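Local coordinates for protein Nrps/pks (PDB 4OPF) that probably catalyses, as a ketosynthase domain, acyl-chain condensation during oxazolomycin polyketide assembly, at residues H212-R217 with S360-L365; S318-L324 with P374-E378. All coordinates share one frame; numbering follows the deposited sequence. Where two conformers were deposited one is given.

Interaction 1: H212-R217 with S360-L365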
ATOM      1  N   HIS A 212     -29.133   8.834 -10.910  1.00 67.18           N
ATOM      2  CA  HIS A 212     -30.031   8.443  -9.819  1.00 77.43           C
ATOM      3  C   HIS A 212     -29.543   7.242  -8.985  1.00 74.87           C
ATOM      4  O   HIS A 212     -29.155   6.220  -9.541  1.00 70.14           O
ATOM      5  CB  HIS A 212     -31.428   8.051 -10.331  1.00 84.13           C
ATOM      6  CG  HIS A 212     -31.900   8.814 -11.525  1.00 89.37           C
ATOM      7  ND1 HIS A 212     -32.832   9.826 -11.437  1.00 90.71           N
ATOM      8  CD2 HIS A 212     -31.622   8.667 -12.845  1.00 94.46           C
ATOM      9  CE1 HIS A 212     -33.093  10.286 -12.646  1.00102.58           C
ATOM     10  NE2 HIS A 212     -32.370   9.602 -13.519  1.00103.71           N
ATOM     11  N   VAL A 213     -29.659   7.344  -7.658  1.00 69.20           N
ATOM     12  CA  VAL A 213     -29.277   6.269  -6.751  1.00 65.79           C
ATOM     13  C   VAL A 213     -30.384   5.970  -5.735  1.00 68.87           C
ATOM     14  O   VAL A 213     -31.296   6.784  -5.552  1.00 69.07           O
ATOM     15  CB  VAL A 213     -27.870   6.521  -6.121  1.00 57.01           C
ATOM     16  CG1 VAL A 213     -27.821   7.776  -5.257  1.00 56.64           C
ATOM     17  CG2 VAL A 213     -27.408   5.307  -5.347  1.00 56.16           C
ATOM     18  N   PHE A 214     -30.330   4.755  -5.152  1.00 67.63           N
ATOM     19  CA  PHE A 214     -31.341   4.217  -4.174  1.00 68.14           C
ATOM     20  C   PHE A 214     -32.795   4.399  -4.656  1.00 67.03           C
ATOM     21  O   PHE A 214     -33.692   4.698  -3.869  1.00 68.03           O
ATOM     22  CB  PHE A 214     -31.126   4.776  -2.744  1.00 60.14           C
ATOM     23  CG  PHE A 214     -29.784   4.451  -2.189  1.00 50.55           C
ATOM     24  CD1 PHE A 214     -29.372   3.127  -2.073  1.00 51.36           C
ATOM     25  CD2 PHE A 214     -28.896   5.453  -1.830  1.00 51.55           C
ATOM     26  CE1 PHE A 214     -28.100   2.804  -1.600  1.00 48.70           C
ATOM     27  CE2 PHE A 214     -27.626   5.133  -1.356  1.00 46.76           C
ATOM     28  CZ  PHE A 214     -27.241   3.804  -1.226  1.00 46.13           C
ATOM     29  N   ASP A 215     -32.972   4.100  -5.943  1.00 67.65           N
ATOM     30  CA  ASP A 215     -34.003   4.673  -6.793  1.00 73.10           C
ATOM     31  C   ASP A 215     -34.119   3.831  -8.080  1.00 80.84           C
ATOM     32  O   ASP A 215     -33.096   3.403  -8.635  1.00 76.11           O
ATOM     33  CB  ASP A 215     -33.544   6.082  -7.191  1.00 72.13           C
ATOM     34  CG  ASP A 215     -34.584   6.842  -7.995  1.00 73.97           C
ATOM     35  OD1 ASP A 215     -34.894   6.488  -9.158  1.00 70.92           O
ATOM     36  OD2 ASP A 215     -35.080   7.842  -7.464  1.00 73.71           O
ATOM     37  N   ARG A 216     -35.336   3.642  -8.595  1.00 86.05           N
ATOM     38  CA  ARG A 216     -35.561   2.840  -9.834  1.00 88.13           C
ATOM     39  C   ARG A 216     -34.951   3.339 -11.176  1.00 85.97           C
ATOM     40  O   ARG A 216     -34.794   2.542 -12.105  1.00 81.01           O
ATOM     41  CB  ARG A 216     -37.056   2.630 -10.064  1.00 90.87           C
ATOM     42  CG  ARG A 216     -37.671   1.603  -9.155  1.00 90.96           C
ATOM     43  CD  ARG A 216     -39.032   1.226  -9.701  1.00 99.73           C
ATOM     44  NE  ARG A 216     -40.092   2.229  -9.444  1.00103.57           N
ATOM     45  CZ  ARG A 216     -41.010   2.687 -10.325  1.00112.72           C
ATOM     46  NH1 ARG A 216     -41.065   2.251 -11.589  1.00111.87           N
ATOM     47  NH2 ARG A 216     -41.915   3.595  -9.929  1.00112.27           N
ATOM     48  N   ARG A 217     -34.640   4.626 -11.305  1.00 87.99           N
ATOM     49  CA  ARG A 217     -34.031   5.127 -12.550  1.00 90.51           C
ATOM     50  C   ARG A 217     -32.504   4.952 -12.589  1.00 87.45           C
ATOM     51  O   ARG A 217     -31.870   5.275 -13.603  1.00 84.85           O
ATOM     52  CB  ARG A 217     -34.414   6.587 -12.775  1.00 96.23           C
ATOM     53  CG  ARG A 217     -35.896   6.765 -13.093  1.00104.46           C
ATOM     54  CD  ARG A 217     -36.350   8.195 -12.822  1.00111.24           C
ATOM     55  NE  ARG A 217     -36.395   8.512 -11.386  1.00110.36           N
ATOM     56  CZ  ARG A 217     -36.692   9.708 -10.881  1.00107.61           C
ATOM     57  NH1 ARG A 217     -36.968  10.735 -11.684  1.00107.61           N
ATOM     58  NH2 ARG A 217     -36.708   9.880  -9.567  1.00101.29           N
ATOM     59  N   SER A 360     -30.997  12.412  -4.495  1.00 55.95           N
ATOM     60  CA  SER A 360     -31.769  11.358  -5.199  0.60 60.07           C
ATOM     61  C   SER A 360     -32.797  10.619  -4.303  1.00 65.46           C
ATOM     62  O   SER A 360     -33.515  11.273  -3.529  1.00 71.04           O
ATOM     63  CB  SER A 360     -30.806  10.379  -5.885  0.60 56.43           C
ATOM     64  OG  SER A 360     -31.503   9.527  -6.767  0.60 53.65           O
ATOM     65  N   GLY A 361     -32.898   9.271  -4.423  1.00 67.93           N
ATOM     66  CA  GLY A 361     -33.782   8.417  -3.578  1.00 73.98           C
ATOM     67  C   GLY A 361     -35.304   8.577  -3.737  1.00 85.59           C
ATOM     68  O   GLY A 361     -36.098   8.098  -2.903  1.00 77.26           O
ATOM     69  N   ARG A 362     -35.705   9.193  -4.851  1.00 96.40           N
ATOM     70  CA  ARG A 362     -37.042   9.773  -5.014  1.00103.71           C
ATOM     71  C   ARG A 362     -37.979   8.785  -5.741  1.00114.06           C
ATOM     72  O   ARG A 362     -38.945   9.194  -6.401  1.00134.19           O
ATOM     73  CB  ARG A 362     -36.989  11.139  -5.773  1.00103.73           C
ATOM     74  CG  ARG A 362     -35.619  11.820  -5.969  1.00100.65           C
ATOM     75  CD  ARG A 362     -34.962  11.409  -7.289  1.00 97.43           C
ATOM     76  NE  ARG A 362     -33.920  12.331  -7.719  1.00 97.76           N
ATOM     77  CZ  ARG A 362     -32.874  12.009  -8.480  1.00 93.93           C
ATOM     78  NH1 ARG A 362     -32.678  10.755  -8.885  1.00 86.68           N
ATOM     79  NH2 ARG A 362     -31.989  12.956  -8.801  1.00 92.58           N
ATOM     80  N   GLN A 363     -37.695   7.489  -5.608  1.00116.67           N
ATOM     81  CA  GLN A 363     -38.420   6.436  -6.325  1.00123.22           C
ATOM     82  C   GLN A 363     -37.974   5.110  -5.697  1.00125.75           C
ATOM     83  O   GLN A 363     -37.205   4.351  -6.301  1.00120.30           O
ATOM     84  CB  GLN A 363     -38.113   6.500  -7.837  1.00125.74           C
ATOM     85  CG  GLN A 363     -39.118   5.797  -8.747  1.00128.82           C
ATOM     86  CD  GLN A 363     -39.274   6.476 -10.104  1.00129.63           C
ATOM     87  OE1 GLN A 363     -38.881   5.927 -11.140  1.00119.00           O
ATOM     88  NE2 GLN A 363     -39.852   7.681 -10.101  1.00130.47           N
ATOM     89  N   PRO A 364     -38.463   4.828  -4.470  1.00127.32           N
ATOM     90  CA  PRO A 364     -37.788   3.821  -3.658  1.00129.67           C
ATOM     91  C   PRO A 364     -37.710   2.460  -4.357  1.00123.82           C
ATOM     92  O   PRO A 364     -38.458   2.178  -5.305  1.00107.71           O
ATOM     93  CB  PRO A 364     -38.627   3.770  -2.368  1.00128.53           C
ATOM     94  CG  PRO A 364     -39.982   4.233  -2.775  1.00128.34           C
ATOM     95  CD  PRO A 364     -39.779   5.197  -3.915  1.00127.84           C
ATOM     96  N   LEU A 365     -36.792   1.633  -3.879  1.00116.50           N
ATOM     97  CA  LEU A 365     -36.505   0.359  -4.506  1.00105.16           C
ATOM     98  C   LEU A 365     -37.676  -0.550  -4.214  1.00100.95           C
ATOM     99  O   LEU A 365     -38.517  -0.218  -3.385  1.00106.42           O
ATOM    100  CB  LEU A 365     -35.185  -0.211  -3.975  1.00105.78           C
ATOM    101  CG  LEU A 365     -33.905   0.598  -4.262  1.00 97.18           C
ATOM    102  CD1 LEU A 365     -33.920   1.239  -5.648  1.00 92.44           C
ATOM    103  CD2 LEU A 365     -33.704   1.657  -3.193  1.00 98.64           C
TER

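Interaction 2: S318-L324 with P374-E378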
ATOM      1  N   SER A 318     -32.399  -2.113  16.443  1.00 34.53           N
ATOM      2  CA  SER A 318     -32.415  -0.733  16.904  1.00 35.58           C
ATOM      3  C   SER A 318     -33.365   0.108  16.089  1.00 37.31           C
ATOM      4  O   SER A 318     -33.510  -0.116  14.905  1.00 38.08           O
ATOM      5  CB  SER A 318     -31.016  -0.125  16.799  1.00 34.38           C
ATOM      6  OG  SER A 318     -31.035   1.248  17.083  1.00 32.94           O
ATOM      7  N   ASP A 319     -33.962   1.104  16.741  1.00 39.01           N
ATOM      8  CA  ASP A 319     -34.824   2.100  16.115  1.00 40.98           C
ATOM      9  C   ASP A 319     -34.143   3.457  16.043  1.00 37.83           C
ATOM     10  O   ASP A 319     -34.786   4.404  15.655  1.00 36.34           O
ATOM     11  CB  ASP A 319     -36.157   2.233  16.914  1.00 49.54           C
ATOM     12  CG  ASP A 319     -36.943   0.880  17.003  1.00 61.32           C
ATOM     13  OD1 ASP A 319     -37.138   0.207  15.950  1.00 70.34           O
ATOM     14  OD2 ASP A 319     -37.356   0.465  18.124  1.00 74.11           O
ATOM     15  N   THR A 320     -32.860   3.579  16.414  1.00 34.51           N
ATOM     16  CA  THR A 320     -32.220   4.879  16.393  1.00 34.74           C
ATOM     17  C   THR A 320     -32.108   5.376  14.926  1.00 33.01           C
ATOM     18  O   THR A 320     -31.620   4.629  14.083  1.00 32.55           O
ATOM     19  CB  THR A 320     -30.805   4.763  16.998  1.00 35.56           C
ATOM     20  OG1 THR A 320     -30.879   4.344  18.359  1.00 35.63           O
ATOM     21  CG2 THR A 320     -30.036   6.059  16.937  1.00 34.74           C
ATOM     22  N   PRO A 321     -32.518   6.622  14.619  1.00 33.47           N
ATOM     23  CA  PRO A 321     -32.369   7.091  13.243  1.00 34.20           C
ATOM     24  C   PRO A 321     -30.936   6.945  12.714  1.00 32.30           C
ATOM     25  O   PRO A 321     -29.947   7.040  13.471  1.00 31.51           O
ATOM     26  CB  PRO A 321     -32.748   8.585  13.344  1.00 35.55           C
ATOM     27  CG  PRO A 321     -33.831   8.558  14.402  1.00 36.69           C
ATOM     28  CD  PRO A 321     -33.238   7.623  15.439  1.00 37.12           C
ATOM     29  N   CYS A 322     -30.825   6.639  11.433  1.00 34.03           N
ATOM     30  CA  CYS A 322     -29.531   6.653  10.745  1.00 33.58           C
ATOM     31  C   CYS A 322     -29.709   7.356   9.417  1.00 31.94           C
ATOM     32  O   CYS A 322     -30.464   6.895   8.584  1.00 32.47           O
ATOM     33  CB  CYS A 322     -28.982   5.248  10.517  1.00 34.67           C
ATOM     34  SG  CYS A 322     -27.234   5.220   9.952  1.00 35.53           S
ATOM     35  N   SER A 323     -29.000   8.471   9.250  1.00 29.76           N
ATOM     36  CA  SER A 323     -29.116   9.306   8.104  1.00 30.48           C
ATOM     37  C   SER A 323     -28.103   8.933   6.999  1.00 29.38           C
ATOM     38  O   SER A 323     -26.935   8.774   7.273  1.00 29.25           O
ATOM     39  CB  SER A 323     -28.960  10.737   8.587  1.00 32.62           C
ATOM     40  OG  SER A 323     -29.241  11.594   7.527  1.00 38.19           O
ATOM     41  N   LEU A 324     -28.578   8.698   5.784  1.00 28.75           N
ATOM     42  CA  LEU A 324     -27.761   8.234   4.667  1.00 29.28           C
ATOM     43  C   LEU A 324     -27.674   9.301   3.607  1.00 28.63           C
ATOM     44  O   LEU A 324     -28.653  10.005   3.327  1.00 30.71           O
ATOM     45  CB  LEU A 324     -28.359   6.993   4.000  1.00 28.69           C
ATOM     46  CG  LEU A 324     -28.674   5.808   4.912  1.00 30.87           C
ATOM     47  CD1 LEU A 324     -29.014   4.581   4.103  1.00 31.95           C
ATOM     48  CD2 LEU A 324     -27.525   5.467   5.819  1.00 31.29           C
ATOM     49  N   PRO A 374     -35.081   2.206  10.528  1.00 40.08           N
ATOM     50  CA  PRO A 374     -34.802   3.580  10.880  1.00 38.72           C
ATOM     51  C   PRO A 374     -33.811   4.312   9.934  1.00 36.11           C
ATOM     52  O   PRO A 374     -33.401   5.414  10.259  1.00 34.61           O
ATOM     53  CB  PRO A 374     -34.169   3.425  12.249  1.00 40.47           C
ATOM     54  CG  PRO A 374     -33.368   2.162  12.126  1.00 39.02           C
ATOM     55  CD  PRO A 374     -34.177   1.270  11.221  1.00 39.83           C
ATOM     56  N   LEU A 375     -33.462   3.736   8.785  1.00 33.40           N
ATOM     57  CA  LEU A 375     -32.609   4.438   7.833  1.00 32.98           C
ATOM     58  C   LEU A 375     -33.448   5.604   7.254  1.00 35.87           C
ATOM     59  O   LEU A 375     -34.617   5.439   6.998  1.00 35.93           O
ATOM     60  CB  LEU A 375     -32.171   3.528   6.699  1.00 32.26           C
ATOM     61  CG  LEU A 375     -31.546   2.220   7.123  1.00 33.32           C
ATOM     62  CD1 LEU A 375     -30.965   1.431   5.949  1.00 34.44           C
ATOM     63  CD2 LEU A 375     -30.503   2.451   8.193  1.00 33.24           C
ATOM     64  N   ARG A 376     -32.845   6.762   7.037  1.00 35.55           N
ATOM     65  CA  ARG A 376     -33.546   7.831   6.369  1.00 38.29           C
ATOM     66  C   ARG A 376     -32.605   8.695   5.495  1.00 36.94           C
ATOM     67  O   ARG A 376     -31.373   8.635   5.624  1.00 34.64           O
ATOM     68  CB  ARG A 376     -34.226   8.703   7.406  1.00 41.42           C
ATOM     69  CG  ARG A 376     -33.262   9.410   8.341  1.00 43.43           C
ATOM     70  CD  ARG A 376     -33.985  10.273   9.376  1.00 49.37           C
ATOM     71  NE  ARG A 376     -35.057  11.066   8.739  1.00 57.00           N
ATOM     72  CZ  ARG A 376     -34.917  12.297   8.256  1.00 60.53           C
ATOM     73  NH1 ARG A 376     -33.764  12.939   8.350  1.00 64.72           N
ATOM     74  NH2 ARG A 376     -35.933  12.885   7.660  1.00 62.72           N
ATOM     75  N   PHE A 377     -33.207   9.493   4.622  1.00 37.41           N
ATOM     76  CA  PHE A 377     -32.507  10.424   3.758  1.00 41.00           C
ATOM     77  C   PHE A 377     -32.931  11.865   4.081  1.00 41.53           C
ATOM     78  O   PHE A 377     -34.089  12.171   3.908  1.00 40.52           O
ATOM     79  CB  PHE A 377     -32.929  10.179   2.329  1.00 45.97           C
ATOM     80  CG  PHE A 377     -32.526   8.851   1.773  1.00 53.19           C
ATOM     81  CD1 PHE A 377     -31.223   8.396   1.877  1.00 51.76           C
ATOM     82  CD2 PHE A 377     -33.461   8.080   1.069  1.00 61.66           C
ATOM     83  CE1 PHE A 377     -30.860   7.177   1.333  1.00 54.75           C
ATOM     84  CE2 PHE A 377     -33.106   6.858   0.521  1.00 64.47           C
ATOM     85  CZ  PHE A 377     -31.801   6.411   0.664  1.00 61.38           C
ATOM     86  N   GLU A 378     -32.024  12.725   4.554  1.00 36.93           N
ATOM     87  CA  GLU A 378     -32.349  14.103   4.829  0.60 38.89           C
ATOM     88  C   GLU A 378     -32.540  14.873   3.520  1.00 40.46           C
ATOM     89  O   GLU A 378     -31.764  14.727   2.588  1.00 39.62           O
ATOM     90  CB  GLU A 378     -31.235  14.739   5.654  0.60 38.00           C
ATOM     91  CG  GLU A 378     -31.549  16.112   6.220  0.60 39.50           C
ATOM     92  CD  GLU A 378     -32.991  16.272   6.747  0.60 43.29           C
ATOM     93  OE1 GLU A 378     -33.332  15.680   7.798  0.60 48.89           O
ATOM     94  OE2 GLU A 378     -33.772  17.014   6.132  0.60 40.66           O
TER
HETATM   95  O   HOH W   1     -31.238  13.101   8.788  0.50 29.93           O
HETATM   96  O   HOH W   2     -29.322  12.140   4.555  1.00 31.51           O

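Interaction 1: H212-R217 with S360-L365
Leu365 pushes its two methyls against the peptide joining Phe214 and Asp215, and this is the tight part of the contact. Its CG stands opposite the carbonyl carbon (chi1 -63°), beside its own N; from there CD2 lies 3.1 Å from Phe214 O and CD1 3.0 Å from Asp215 N. Next to it, Arg216 N donates to Gln363 O at 3.0 Å, in the carbonyl plane, while Asp215 CA brings its hydrogen to the same oxygen.

Asp215 is the hub. With CG turned away from the backbone N (chi1 -175°), the carboxylate swings back to the 360-365 loop, where OD2 takes a weak bond from Arg362 N at 3.0 Å. OD1 uses its anti lone pair for Arg217 N at 2.9 Å, closing an Asx turn, and Arg217 NH2 adds a long salt bridge to OD2 at 3.4 Å. With an alanine at this position, the Arg217 guanidinium would probably lose its countercharge and the 215-217 turn the acceptor that closes it.

Toward solvent things are looser. The Gln363 amide lies over one face of the Arg217 guanidinium, their planes only 14° apart, and touches the Arg216 side chain too. Arg362 runs across Arg217, its CD 3.3 Å from Arg217 NH2. Arg216, Arg362 and Gln363 also meet a crystal neighbour, which may influence their poses. At the other end Val213 N donates to Ser360 OG, but that serine has two conformers, making this bond less certain.

The contact thus joins two irregular loops of the ketosynthase, one leading into strand 226-234, the other into strand 375-376. Both lean on helix 300-314: Asp303 accepts from Phe214 N, Phe214 packs on Glu306 and Leu307, and Leu365 on Gln300.

Interaction 2: S318-L324 with P374-E378
One water is gripped by three groups at the seam between Ser323-Leu324 and Glu378: it donates to Leu324 O at 2.6 Å, accepts from Glu378 N at 2.8 Å, and bonds to Ser323 OG at 3.0 Å. It lies just beyond the last direct backbone bond between the parallel strands 322-325 and 375-376. Strand 375-376 is the outermost on this side of the chain's large mixed sheet, in a domain of the thiolase clan.

The pairing is regular. Arg376 faces Ser323 and bonds to the residues flanking it: its N donates to Cys322 O at 2.8 Å, and its O accepts from Leu324 N at 2.8 Å. One step earlier, Cys322 N donates to Pro374 O.

Leu324, Cys322 and Leu375 share one face. Leu375 lays CD2 against Cys322 CB. It crosses Leu324 aslant, with Leu375 CD1 4.1 Å from Leu324 CD1; on helix 300-314, Leu307 meets Leu324 and Ile310 meets Leu375. The face of Ser323 and Arg376 is wetter. A second water bonds to Ser323 OG and, weakly, accepts from Arg376 NH1, which also makes a salt bridge to Glu378 OE1 in one of that residue's two conformers, coming from above the carboxylate plane.

Ahead of the strands, the Pro374 ring nestles under the carbonyls of the 318-320 turn, with CB 3.4 Å from Thr320 O. That turn is an ST turn, Thr320 N donating to Ser318 OG, which is bonded to Asp287 as well.

Phe377 starts out away from the partner strand, yet its ring comes back and stacks on Phe358. With CG beside the backbone N (chi1 -66°), the ring reaches Leu324, whose O lies at the ring edge, in its plane, 3.4 Å from Phe377 CD1.

The centres of interactions 1 and 2 are about 17 Å apart, on the same side of the chain's centre, and the two contacts touch: Phe214 CB of the first lies 3.8 Å from Phe377 CZ of the second. Their segments interleave along the chain in the order 212-217, 318-324, 360-365, 374-378, so the connection from 360-365 to 374-378 passes from one contact directly to the other. Helix 300-314 is common ground, with Leu307 meeting Phe214 from one and Leu324 from the other, and Phe358 touches both Val213 and Phe377. Together they join the end of the large sheet to loops beyond it within the single ketosynthase region.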